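Local coordinates for protein 2-keto-3-deoxygluconate kinase (Thermotoga maritima, PDB 2AFB) that probably phosphorylates 2-keto-3-deoxygluconate at the expense of ATP, as a sugar kinase of the pfkB family in the ribokinase clan, at residues A[22-33]-A[98-109]. Residues are numbered along the deposited sequence; the frame is centred on the assembly and turned at random.
Sequences MLRLSPPDHKRI and GIYFLEIGASQR
With chi1 at 74°, Y100 places CG between its backbone N and carbonyl carbon, which brings the ring toward strand 22-26, while R24 sends CG anti to its backbone N (chi1 -161°) and runs across that ring. R24 CG sits over the face of Y100, 3.5 Å from the ring centroid, in a CH-pi contact. Beyond the ring the R24 chain bends, and L102 CD2 covers one face of the guanidinium, 3.5 Å from R24 CZ. Two aspartates pair with R24, D328 and D286, and D328 also takes the Y100 hydroxyl, so ring and guanidinium share an anchor. M22, a selenomethionine, adds a Met-aromatic contact: its CE touches Y100 CD1 at 3.6 Å, and its selenium lies oblique to the ring. On the other face of the sheet L25 and F101 point the same way, L25 CD1 meeting F101 CE2 at 3.4 Å; this face meets the third subunit, where L25 packs on L25 and F101 on L72 of that chain.

Between these faces strands 22-26 and 99-103 run parallel, the central pair of the small four-stranded sheet that forms the lid of ribokinase-like folds. Four backbone bonds join them, such as L102 N to L25 O.

At the C-terminal end of strand 99-103, E103 reaches out in an extended chain. Its OE2 accepts I33 N (2.9 Å) on the anti lone pair, while OE1 offers its syn lone pair to R32 NH2 (3.1 Å) in a salt bridge. R32 is also held by V331 O and E336 of the second subunit. Replacing E103 with alanine is likely to leave I33 N without its acceptor and R32 without this carboxylate. H30 ND1 donates nearly straight (171°) to I104 O from above the carbonyl plane, with A106 CB over the imidazole face.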
HETATM    1  N   MSE A  22       7.465 -15.543 -17.368  1.00 26.83           N
HETATM    2  CA  MSE A  22       7.773 -15.776 -15.989  1.00 30.92           C
HETATM    3  C   MSE A  22       6.978 -14.858 -15.115  1.00 29.10           C
HETATM    4  O   MSE A  22       6.633 -13.748 -15.523  1.00 27.85           O
HETATM    5  CB  MSE A  22       9.238 -15.504 -15.699  1.00 26.82           C
HETATM    6  CG  MSE A  22      10.112 -16.434 -16.370  1.00 35.41           C
HETATM    7 SE   MSE A  22      11.972 -15.957 -16.155  1.00 44.96          SE
HETATM    8  CE  MSE A  22      12.109 -14.299 -17.402  1.00 38.23           C
ATOM      9  N   LEU A  23       6.746 -15.325 -13.895  1.00 26.22           N
ATOM     10  CA  LEU A  23       6.321 -14.436 -12.812  1.00 24.69           C
ATOM     11  C   LEU A  23       7.453 -13.492 -12.416  1.00 23.10           C
ATOM     12  O   LEU A  23       8.539 -13.970 -12.092  1.00 22.55           O
ATOM     13  CB  LEU A  23       5.946 -15.260 -11.596  1.00 22.96           C
ATOM     14  CG  LEU A  23       5.691 -14.440 -10.292  1.00 20.05           C
ATOM     15  CD1 LEU A  23       4.480 -13.555 -10.334  1.00 26.54           C
ATOM     16  CD2 LEU A  23       5.571 -15.403  -9.116  1.00 28.95           C
ATOM     17  N   ARG A  24       7.202 -12.177 -12.398  1.00 23.82           N
ATOM     18  CA  ARG A  24       8.201 -11.220 -11.971  1.00 25.08           C
ATOM     19  C   ARG A  24       7.837 -10.607 -10.604  1.00 23.06           C
ATOM     20  O   ARG A  24       6.742 -10.108 -10.399  1.00 23.87           O
ATOM     21  CB  ARG A  24       8.370 -10.126 -12.968  1.00 22.74           C
ATOM     22  CG  ARG A  24       9.681  -9.380 -12.785  1.00 31.44           C
ATOM     23  CD  ARG A  24       9.730  -8.145 -13.668  1.00 36.46           C
ATOM     24  NE  ARG A  24       9.262  -6.986 -12.963  1.00 32.95           N
ATOM     25  CZ  ARG A  24       9.297  -5.730 -13.396  1.00 38.21           C
ATOM     26  NH1 ARG A  24       9.756  -5.395 -14.597  1.00 32.30           N
ATOM     27  NH2 ARG A  24       8.850  -4.783 -12.581  1.00 31.35           N
ATOM     28  N   LEU A  25       8.805 -10.650  -9.700  1.00 24.46           N
ATOM     29  CA  LEU A  25       8.604 -10.223  -8.324  1.00 24.01           C
ATOM     30  C   LEU A  25       9.593  -9.115  -8.066  1.00 26.85           C
ATOM     31  O   LEU A  25      10.789  -9.348  -8.121  1.00 24.63           O
ATOM     32  CB  LEU A  25       8.791 -11.363  -7.385  1.00 20.59           C
ATOM     33  CG  LEU A  25       7.810 -12.566  -7.443  1.00 25.18           C
ATOM     34  CD1 LEU A  25       8.272 -13.559  -6.436  1.00 25.82           C
ATOM     35  CD2 LEU A  25       6.339 -12.205  -7.191  1.00 27.29           C
ATOM     36  N   SER A  26       9.106  -7.891  -7.857  1.00 25.20           N
ATOM     37  CA  SER A  26      10.005  -6.753  -7.634  1.00 25.21           C
ATOM     38  C   SER A  26       9.618  -5.986  -6.393  1.00 24.82           C
ATOM     39  O   SER A  26       8.429  -5.756  -6.195  1.00 23.90           O
ATOM     40  CB  SER A  26      10.066  -5.811  -8.845  1.00 23.32           C
ATOM     41  OG  SER A  26       8.747  -5.488  -9.257  1.00 30.31           O
ATOM     42  N   PRO A  27      10.617  -5.636  -5.513  1.00 21.27           N
ATOM     43  CA  PRO A  27      10.201  -4.843  -4.402  1.00 23.36           C
ATOM     44  C   PRO A  27       9.770  -3.436  -4.887  1.00 23.64           C
ATOM     45  O   PRO A  27      10.255  -2.977  -5.911  1.00 28.18           O
ATOM     46  CB  PRO A  27      11.458  -4.764  -3.532  1.00 24.18           C
ATOM     47  CG  PRO A  27      12.412  -5.871  -4.002  1.00 20.66           C
ATOM     48  CD  PRO A  27      12.068  -5.968  -5.451  1.00 26.03           C
ATOM     49  N   PRO A  28       8.894  -2.774  -4.141  1.00 24.84           N
ATOM     50  CA  PRO A  28       8.511  -1.403  -4.459  1.00 28.33           C
ATOM     51  C   PRO A  28       9.546  -0.367  -4.044  1.00 27.71           C
ATOM     52  O   PRO A  28      10.353  -0.592  -3.105  1.00 30.15           O
ATOM     53  CB  PRO A  28       7.191  -1.200  -3.670  1.00 29.00           C
ATOM     54  CG  PRO A  28       7.339  -2.172  -2.430  1.00 32.61           C
ATOM     55  CD  PRO A  28       8.227  -3.303  -2.915  1.00 25.45           C
ATOM     56  N   ASP A  29       9.566   0.750  -4.766  1.00 28.98           N
ATOM     57  CA  ASP A  29      10.243   1.968  -4.284  1.00 27.89           C
ATOM     58  C   ASP A  29      11.763   1.839  -4.121  1.00 27.13           C
ATOM     59  O   ASP A  29      12.384   2.479  -3.235  1.00 27.03           O
ATOM     60  CB  ASP A  29       9.641   2.388  -2.953  1.00 33.54           C
ATOM     61  CG  ASP A  29       8.154   2.673  -3.047  1.00 43.37           C
ATOM     62  OD1 ASP A  29       7.720   3.319  -4.060  1.00 42.51           O
ATOM     63  OD2 ASP A  29       7.429   2.277  -2.090  1.00 43.80           O
ATOM     64  N   HIS A  30      12.378   1.088  -5.014  1.00 25.85           N
ATOM     65  CA  HIS A  30      13.814   0.913  -5.021  1.00 25.29           C
ATOM     66  C   HIS A  30      14.347   0.175  -3.784  1.00 23.64           C
ATOM     67  O   HIS A  30      15.522   0.156  -3.563  1.00 24.97           O
ATOM     68  CB  HIS A  30      14.532   2.250  -5.178  1.00 27.62           C
ATOM     69  CG  HIS A  30      14.340   2.889  -6.510  1.00 30.89           C
ATOM     70  ND1 HIS A  30      14.646   2.241  -7.690  1.00 35.45           N
ATOM     71  CD2 HIS A  30      13.909   4.128  -6.854  1.00 29.91           C
ATOM     72  CE1 HIS A  30      14.390   3.046  -8.707  1.00 34.42           C
ATOM     73  NE2 HIS A  30      13.948   4.197  -8.232  1.00 28.99           N
ATOM     74  N   LYS A  31      13.466  -0.489  -3.046  1.00 23.28           N
ATOM     75  CA  LYS A  31      13.837  -1.440  -2.026  1.00 21.45           C
ATOM     76  C   LYS A  31      14.560  -2.639  -2.599  1.00 21.48           C
ATOM     77  O   LYS A  31      14.359  -3.056  -3.741  1.00 23.87           O
ATOM     78  CB  LYS A  31      12.630  -1.871  -1.178  1.00 23.57           C
ATOM     79  CG  LYS A  31      12.058  -0.775  -0.207  1.00 25.13           C
ATOM     80  CD  LYS A  31      10.677  -1.246   0.515  1.00 31.92           C
ATOM     81  CE  LYS A  31      10.708  -1.331   2.107  1.00 43.84           C
ATOM     82  NZ  LYS A  31       9.647  -2.305   2.848  1.00 43.77           N
ATOM     83  N   ARG A  32      15.502  -3.138  -1.795  1.00 22.95           N
ATOM     84  CA  ARG A  32      16.183  -4.367  -2.079  1.00 21.63           C
ATOM     85  C   ARG A  32      15.378  -5.545  -1.515  1.00 22.29           C
ATOM     86  O   ARG A  32      14.546  -5.402  -0.660  1.00 20.53           O
ATOM     87  CB  ARG A  32      17.618  -4.338  -1.514  1.00 22.29           C
ATOM     88  CG  ARG A  32      18.417  -3.189  -2.041  1.00 22.71           C
ATOM     89  CD  ARG A  32      19.927  -3.379  -2.004  1.00 24.23           C
ATOM     90  NE  ARG A  32      20.314  -4.423  -2.913  1.00 19.74           N
ATOM     91  CZ  ARG A  32      21.570  -4.841  -3.093  1.00 31.50           C
ATOM     92  NH1 ARG A  32      22.586  -4.333  -2.404  1.00 22.63           N
ATOM     93  NH2 ARG A  32      21.790  -5.824  -3.938  1.00 29.87           N
ATOM     94  N   ILE A  33      15.622  -6.707  -2.066  1.00 26.15           N
ATOM     95  CA  ILE A  33      14.926  -7.913  -1.657  1.00 28.20           C
ATOM     96  C   ILE A  33      15.006  -8.122  -0.161  1.00 25.71           C
ATOM     97  O   ILE A  33      14.002  -8.415   0.483  1.00 26.74           O
ATOM     98  CB  ILE A  33      15.450  -9.151  -2.439  1.00 28.26           C
ATOM     99  CG1 ILE A  33      15.044  -9.007  -3.916  1.00 26.83           C
ATOM    100  CG2 ILE A  33      14.907 -10.445  -1.810  1.00 29.07           C
ATOM    101  CD1 ILE A  33      15.936  -9.783  -5.032  1.00 28.40           C
ATOM    102  N   GLY A  98       8.195 -20.447 -14.108  1.00 23.51           N
ATOM    103  CA  GLY A  98       9.458 -19.797 -13.824  1.00 25.23           C
ATOM    104  C   GLY A  98       9.223 -18.450 -13.194  1.00 24.87           C
ATOM    105  O   GLY A  98       8.164 -17.833 -13.382  1.00 23.74           O
ATOM    106  N   ILE A  99      10.202 -18.024 -12.403  1.00 26.20           N
ATOM    107  CA  ILE A  99      10.131 -16.796 -11.662  1.00 25.69           C
ATOM    108  C   ILE A  99      11.429 -16.010 -11.796  1.00 25.48           C
ATOM    109  O   ILE A  99      12.512 -16.595 -11.836  1.00 26.34           O
ATOM    110  CB  ILE A  99       9.966 -17.056 -10.115  1.00 24.89           C
ATOM    111  CG1 ILE A  99       8.753 -17.931  -9.844  1.00 25.63           C
ATOM    112  CG2 ILE A  99       9.937 -15.728  -9.397  1.00 26.62           C
ATOM    113  CD1 ILE A  99       8.600 -18.330  -8.346  1.00 25.01           C
ATOM    114  N   TYR A 100      11.331 -14.684 -11.797  1.00 27.17           N
ATOM    115  CA  TYR A 100      12.477 -13.883 -11.481  1.00 27.61           C
ATOM    116  C   TYR A 100      12.178 -12.761 -10.546  1.00 28.60           C
ATOM    117  O   TYR A 100      11.086 -12.189 -10.584  1.00 24.79           O
ATOM    118  CB  TYR A 100      13.202 -13.384 -12.720  1.00 31.82           C
ATOM    119  CG  TYR A 100      12.619 -12.279 -13.561  1.00 27.59           C
ATOM    120  CD1 TYR A 100      11.510 -12.491 -14.382  1.00 33.72           C
ATOM    121  CD2 TYR A 100      13.224 -11.020 -13.587  1.00 35.82           C
ATOM    122  CE1 TYR A 100      11.030 -11.482 -15.225  1.00 32.82           C
ATOM    123  CE2 TYR A 100      12.765 -10.004 -14.438  1.00 35.29           C
ATOM    124  CZ  TYR A 100      11.672 -10.237 -15.258  1.00 40.88           C
ATOM    125  OH  TYR A 100      11.189  -9.217 -16.072  1.00 33.84           O
ATOM    126  N   PHE A 101      13.161 -12.500  -9.681  1.00 25.83           N
ATOM    127  CA  PHE A 101      13.081 -11.402  -8.725  1.00 27.94           C
ATOM    128  C   PHE A 101      13.904 -10.280  -9.301  1.00 28.64           C
ATOM    129  O   PHE A 101      15.018 -10.485  -9.730  1.00 30.90           O
ATOM    130  CB  PHE A 101      13.655 -11.790  -7.385  1.00 24.68           C
ATOM    131  CG  PHE A 101      12.964 -12.955  -6.741  1.00 29.12           C
ATOM    132  CD1 PHE A 101      13.222 -14.221  -7.156  1.00 24.69           C
ATOM    133  CD2 PHE A 101      12.024 -12.774  -5.723  1.00 22.00           C
ATOM    134  CE1 PHE A 101      12.583 -15.315  -6.579  1.00 31.90           C
ATOM    135  CE2 PHE A 101      11.391 -13.872  -5.140  1.00 25.01           C
ATOM    136  CZ  PHE A 101      11.663 -15.142  -5.598  1.00 21.68           C
ATOM    137  N   LEU A 102      13.361  -9.093  -9.292  1.00 26.70           N
ATOM    138  CA  LEU A 102      14.040  -7.945  -9.839  1.00 27.92           C
ATOM    139  C   LEU A 102      14.108  -6.810  -8.835  1.00 24.70           C
ATOM    140  O   LEU A 102      13.066  -6.368  -8.307  1.00 27.15           O
ATOM    141  CB  LEU A 102      13.299  -7.473 -11.088  1.00 26.83           C
ATOM    142  CG  LEU A 102      13.767  -6.100 -11.596  1.00 29.45           C
ATOM    143  CD1 LEU A 102      15.085  -6.298 -12.303  1.00 35.57           C
ATOM    144  CD2 LEU A 102      12.696  -5.514 -12.582  1.00 32.25           C
ATOM    145  N   GLU A 103      15.333  -6.337  -8.572  1.00 27.01           N
ATOM    146  CA  GLU A 103      15.580  -5.135  -7.799  1.00 28.30           C
ATOM    147  C   GLU A 103      15.829  -4.075  -8.799  1.00 29.87           C
ATOM    148  O   GLU A 103      16.788  -4.150  -9.568  1.00 33.41           O
ATOM    149  CB  GLU A 103      16.808  -5.227  -6.934  1.00 30.02           C
ATOM    150  CG  GLU A 103      16.714  -6.162  -5.755  1.00 34.43           C
ATOM    151  CD  GLU A 103      18.019  -6.220  -4.927  1.00 33.05           C
ATOM    152  OE1 GLU A 103      19.123  -5.921  -5.485  1.00 34.25           O
ATOM    153  OE2 GLU A 103      17.936  -6.597  -3.732  1.00 35.97           O
ATOM    154  N   ILE A 104      14.985  -3.060  -8.789  1.00 29.05           N
ATOM    155  CA  ILE A 104      15.148  -1.946  -9.710  1.00 31.62           C
ATOM    156  C   ILE A 104      16.163  -0.946  -9.120  1.00 29.57           C
ATOM    157  O   ILE A 104      15.967  -0.389  -8.001  1.00 24.49           O
ATOM    158  CB  ILE A 104      13.809  -1.258  -9.998  1.00 31.96           C
ATOM    159  CG1 ILE A 104      12.865  -2.286 -10.630  1.00 33.75           C
ATOM    160  CG2 ILE A 104      14.011  -0.049 -10.899  1.00 33.72           C
ATOM    161  CD1 ILE A 104      11.464  -1.792 -10.761  1.00 40.46           C
ATOM    162  N   GLY A 105      17.237  -0.736  -9.873  1.00 27.08           N
ATOM    163  CA  GLY A 105      18.356   0.039  -9.354  1.00 29.78           C
ATOM    164  C   GLY A 105      18.131   1.562  -9.481  1.00 27.17           C
ATOM    165  O   GLY A 105      17.122   2.044  -9.978  1.00 30.45           O
ATOM    166  N   ALA A 106      19.124   2.297  -9.062  1.00 27.29           N
ATOM    167  CA  ALA A 106      19.075   3.715  -9.111  1.00 25.73           C
ATOM    168  C   ALA A 106      20.480   4.191  -9.098  1.00 26.42           C
ATOM    169  O   ALA A 106      21.332   3.676  -8.337  1.00 25.63           O
ATOM    170  CB  ALA A 106      18.299   4.263  -7.901  1.00 24.54           C
ATOM    171  N   SER A 107      20.710   5.191  -9.942  1.00 24.65           N
ATOM    172  CA  SER A 107      21.939   5.893  -9.991  1.00 22.68           C
ATOM    173  C   SER A 107      23.087   4.837 -10.098  1.00 22.78           C
ATOM    174  O   SER A 107      23.034   3.989 -10.970  1.00 18.56           O
ATOM    175  CB  SER A 107      22.039   6.864  -8.808  1.00 23.29           C
ATOM    176  OG  SER A 107      23.166   7.748  -8.978  1.00 24.86           O
ATOM    177  N   GLN A 108      24.088   4.865  -9.216  1.00 23.23           N
ATOM    178  CA  GLN A 108      25.233   3.919  -9.341  1.00 23.13           C
ATOM    179  C   GLN A 108      24.929   2.478  -8.953  1.00 24.20           C
ATOM    180  O   GLN A 108      25.800   1.610  -9.111  1.00 24.53           O
ATOM    181  CB  GLN A 108      26.424   4.426  -8.534  1.00 23.26           C
ATOM    182  CG  GLN A 108      27.121   5.622  -9.178  1.00 23.71           C
ATOM    183  CD  GLN A 108      26.396   6.946  -9.021  1.00 29.53           C
ATOM    184  OE1 GLN A 108      25.623   7.144  -8.088  1.00 22.06           O
ATOM    185  NE2 GLN A 108      26.695   7.885  -9.913  1.00 24.18           N
ATOM    186  N   ARG A 109      23.733   2.230  -8.382  1.00 23.10           N
ATOM    187  CA  ARG A 109      23.331   0.867  -8.028  1.00 23.13           C
ATOM    188  C   ARG A 109      22.566   0.204  -9.169  1.00 25.41           C
ATOM    189  O   ARG A 109      21.436   0.558  -9.429  1.00 24.35           O
ATOM    190  CB  ARG A 109      22.521   0.814  -6.726  1.00 20.09           C
ATOM    191  CG  ARG A 109      22.237  -0.665  -6.290  1.00 22.01           C
ATOM    192  CD  ARG A 109      21.749  -0.806  -4.865  1.00 26.24           C
ATOM    193  NE  ARG A 109      20.500  -0.073  -4.598  1.00 24.21           N
ATOM    194  CZ  ARG A 109      19.270  -0.489  -4.887  1.00 29.06           C
ATOM    195  NH1 ARG A 109      19.051  -1.661  -5.457  1.00 30.28           N
ATOM    196  NH2 ARG A 109      18.241   0.263  -4.554  1.00 24.31           N
TER
HETATM  197  O   HOH W   1      13.259  -2.647  -6.378  1.00 19.44           O
HETATM  198  O   HOH W   2      16.208  -2.030  -5.804  1.00 16.14           O